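PDB 4HQO: sporozoite surface protein 2 from Plasmodium vivax, which probably serves as an adhesive surface receptor for the gliding motility of malaria sporozoites, through a metal-binding von Willebrand factor A domain and a thrombospondin type 1 domain. Local coordinates for residues Val19-Leu24 against Leu128-Thr133. The protein carries 4 engineered substitutions. Residues are numbered along the deposited sequence; the frame is centred on the assembly and turned at random.
Sequences VDLYLL and LVILMT
The carbonyl oxygen L128 O takes the Y22 N-H at 2.8 Å. It also meets L21 CA at 3.3 Å in a CA-H...O contact, and Y22 CD1 brings the ring edge to it. The parallel ladder continues through L128 N to D20 O, L24 N to I130 O and M132 N to L24 O, all nearly straight. I130 N to Y22 O is the most bent, 155° at the hydrogen, and its donor also sits 26° off the Y22 carbonyl plane.

On one face, L21 and L128 run side by side, and L21 CD2 reaches I130 CD1 at 3.8 Å. L23, with CG anti to the backbone N (chi1 -178°), puts CD1 3.8 Å from I130 CG2 and 3.9 Å from M132 SD. Helices 33-49 and 192-203 cover this face. On the other, L24 CD1 meets V129 CG1 at 3.7 Å; L24 also touches L109, and Y22 and V129 touch V112, of helix 105-117. Y22 OH is hydrogen-bonded to Q127 OE1. These are adjacent central strands of the von Willebrand factor A domain's open, doubly wound sheet. Paired backbone groups thus lie in a largely apolar interior, the buried D20 carboxylate answered by R122 and Q127.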
ATOM      1  N   VAL A  19      -2.369  -3.586   1.650  1.00 33.26           N
ATOM      2  CA  VAL A  19      -2.967  -2.315   1.244  1.00 30.68           C
ATOM      3  C   VAL A  19      -2.505  -1.231   2.208  1.00 34.28           C
ATOM      4  O   VAL A  19      -2.670  -1.371   3.418  1.00 29.19           O
ATOM      5  CB  VAL A  19      -4.516  -2.358   1.273  1.00 26.38           C
ATOM      6  CG1 VAL A  19      -5.105  -1.004   0.845  1.00 29.05           C
ATOM      7  CG2 VAL A  19      -5.049  -3.476   0.383  1.00 27.07           C
ATOM      8  N   ASP A  20      -1.890  -0.174   1.679  1.00 29.82           N
ATOM      9  CA  ASP A  20      -1.575   1.005   2.486  1.00 24.97           C
ATOM     10  C   ASP A  20      -2.680   2.015   2.226  1.00 29.35           C
ATOM     11  O   ASP A  20      -2.804   2.523   1.112  1.00 28.31           O
ATOM     12  CB  ASP A  20      -0.237   1.611   2.091  1.00 24.29           C
ATOM     13  CG  ASP A  20       0.936   0.777   2.529  1.00 34.52           C
ATOM     14  OD1 ASP A  20       0.816   0.046   3.540  1.00 28.38           O
ATOM     15  OD2 ASP A  20       1.989   0.868   1.865  1.00 29.70           O
ATOM     16  N   LEU A  21      -3.496   2.276   3.241  1.00 31.19           N
ATOM     17  CA  LEU A  21      -4.698   3.083   3.069  1.00 27.26           C
ATOM     18  C   LEU A  21      -4.538   4.410   3.800  1.00 27.85           C
ATOM     19  O   LEU A  21      -4.433   4.449   5.019  1.00 29.16           O
ATOM     20  CB  LEU A  21      -5.911   2.318   3.595  1.00 27.89           C
ATOM     21  CG  LEU A  21      -7.320   2.748   3.163  1.00 33.54           C
ATOM     22  CD1 LEU A  21      -8.300   1.607   3.428  1.00 31.56           C
ATOM     23  CD2 LEU A  21      -7.774   3.979   3.905  1.00 35.86           C
ATOM     24  N   TYR A  22      -4.513   5.490   3.033  1.00 25.95           N
ATOM     25  CA  TYR A  22      -4.265   6.819   3.565  1.00 26.54           C
ATOM     26  C   TYR A  22      -5.607   7.522   3.675  1.00 28.76           C
ATOM     27  O   TYR A  22      -6.206   7.886   2.672  1.00 29.03           O
ATOM     28  CB  TYR A  22      -3.322   7.592   2.631  1.00 25.15           C
ATOM     29  CG  TYR A  22      -2.023   6.866   2.335  1.00 31.81           C
ATOM     30  CD1 TYR A  22      -1.919   6.000   1.252  1.00 25.95           C
ATOM     31  CD2 TYR A  22      -0.897   7.053   3.135  1.00 22.39           C
ATOM     32  CE1 TYR A  22      -0.730   5.338   0.976  1.00 27.48           C
ATOM     33  CE2 TYR A  22       0.293   6.393   2.868  1.00 23.44           C
ATOM     34  CZ  TYR A  22       0.371   5.535   1.785  1.00 25.13           C
ATOM     35  OH  TYR A  22       1.549   4.865   1.517  1.00 29.80           O
ATOM     36  N   LEU A  23      -6.098   7.668   4.898  1.00 24.94           N
ATOM     37  CA  LEU A  23      -7.397   8.282   5.132  1.00 26.92           C
ATOM     38  C   LEU A  23      -7.197   9.750   5.483  1.00 31.26           C
ATOM     39  O   LEU A  23      -6.663  10.074   6.551  1.00 28.53           O
ATOM     40  CB  LEU A  23      -8.129   7.547   6.256  1.00 24.55           C
ATOM     41  CG  LEU A  23      -9.540   7.981   6.657  1.00 32.60           C
ATOM     42  CD1 LEU A  23     -10.432   8.147   5.441  1.00 26.97           C
ATOM     43  CD2 LEU A  23     -10.136   6.952   7.615  1.00 29.61           C
ATOM     44  N   LEU A  24      -7.607  10.630   4.572  1.00 23.92           N
ATOM     45  CA  LEU A  24      -7.389  12.075   4.727  1.00 24.81           C
ATOM     46  C   LEU A  24      -8.731  12.722   5.049  1.00 26.06           C
ATOM     47  O   LEU A  24      -9.657  12.698   4.230  1.00 29.05           O
ATOM     48  CB  LEU A  24      -6.816  12.676   3.447  1.00 20.73           C
ATOM     49  CG  LEU A  24      -5.626  11.963   2.789  1.00 33.22           C
ATOM     50  CD1 LEU A  24      -5.137  12.736   1.539  1.00 20.91           C
ATOM     51  CD2 LEU A  24      -4.493  11.779   3.782  1.00 22.64           C
ATOM     52  N   LEU A 128      -3.814   3.249  -1.548  1.00 26.57           N
ATOM     53  CA  LEU A 128      -5.183   3.735  -1.679  1.00 29.90           C
ATOM     54  C   LEU A 128      -5.413   4.967  -0.816  1.00 33.43           C
ATOM     55  O   LEU A 128      -5.272   4.917   0.406  1.00 35.28           O
ATOM     56  CB  LEU A 128      -6.201   2.648  -1.310  1.00 27.29           C
ATOM     57  CG  LEU A 128      -7.654   3.131  -1.174  1.00 35.16           C
ATOM     58  CD1 LEU A 128      -8.240   3.675  -2.502  1.00 31.23           C
ATOM     59  CD2 LEU A 128      -8.539   2.038  -0.606  1.00 29.48           C
ATOM     60  N   VAL A 129      -5.761   6.080  -1.451  1.00 35.11           N
ATOM     61  CA  VAL A 129      -6.106   7.277  -0.695  1.00 30.25           C
ATOM     62  C   VAL A 129      -7.612   7.426  -0.620  1.00 26.36           C
ATOM     63  O   VAL A 129      -8.299   7.403  -1.643  1.00 29.68           O
ATOM     64  CB  VAL A 129      -5.529   8.558  -1.315  1.00 23.68           C
ATOM     65  CG1 VAL A 129      -6.007   9.773  -0.520  1.00 26.62           C
ATOM     66  CG2 VAL A 129      -4.004   8.505  -1.344  1.00 26.30           C
ATOM     67  N   ILE A 130      -8.131   7.571   0.591  1.00 25.60           N
ATOM     68  CA  ILE A 130      -9.530   7.942   0.736  1.00 25.39           C
ATOM     69  C   ILE A 130      -9.588   9.389   1.211  1.00 35.58           C
ATOM     70  O   ILE A 130      -9.125   9.711   2.303  1.00 26.55           O
ATOM     71  CB  ILE A 130     -10.270   7.010   1.709  1.00 30.63           C
ATOM     72  CG1 ILE A 130     -10.264   5.578   1.167  1.00 31.41           C
ATOM     73  CG2 ILE A 130     -11.698   7.486   1.926  1.00 30.82           C
ATOM     74  CD1 ILE A 130     -11.031   4.606   2.041  1.00 33.87           C
ATOM     75  N   LEU A 131     -10.128  10.261   0.365  1.00 28.12           N
ATOM     76  CA  LEU A 131     -10.196  11.686   0.666  1.00 30.09           C
ATOM     77  C   LEU A 131     -11.623  12.069   1.052  1.00 32.15           C
ATOM     78  O   LEU A 131     -12.529  12.015   0.220  1.00 30.89           O
ATOM     79  CB  LEU A 131      -9.722  12.503  -0.546  1.00 22.94           C
ATOM     80  CG  LEU A 131      -9.804  14.029  -0.445  1.00 34.81           C
ATOM     81  CD1 LEU A 131      -8.849  14.571   0.618  1.00 23.22           C
ATOM     82  CD2 LEU A 131      -9.522  14.656  -1.821  1.00 28.65           C
ATOM     83  N   MET A 132     -11.825  12.437   2.317  1.00 27.86           N
ATOM     84  CA  MET A 132     -13.149  12.836   2.792  1.00 34.51           C
ATOM     85  C   MET A 132     -13.215  14.347   2.898  1.00 33.08           C
ATOM     86  O   MET A 132     -12.534  14.930   3.740  1.00 26.69           O
ATOM     87  CB  MET A 132     -13.444  12.228   4.166  1.00 31.46           C
ATOM     88  CG  MET A 132     -13.614  10.735   4.163  1.00 51.08           C
ATOM     89  SD  MET A 132     -13.821  10.071   5.825  1.00 47.26           S
ATOM     90  CE  MET A 132     -15.155  11.057   6.425  1.00 25.51           C
ATOM     91  N   THR A 133     -14.045  14.980   2.070  1.00 27.80           N
ATOM     92  CA  THR A 133     -14.063  16.440   2.007  1.00 24.63           C
ATOM     93  C   THR A 133     -15.378  16.992   1.441  1.00 26.47           C
ATOM     94  O   THR A 133     -16.137  16.261   0.803  1.00 33.07           O
ATOM     95  CB  THR A 133     -12.866  16.952   1.166  1.00 28.27           C
ATOM     96  OG1 THR A 133     -12.808  18.386   1.198  1.00 28.17           O
ATOM     97  CG2 THR A 133     -12.988  16.469  -0.285  1.00 26.67           C
TER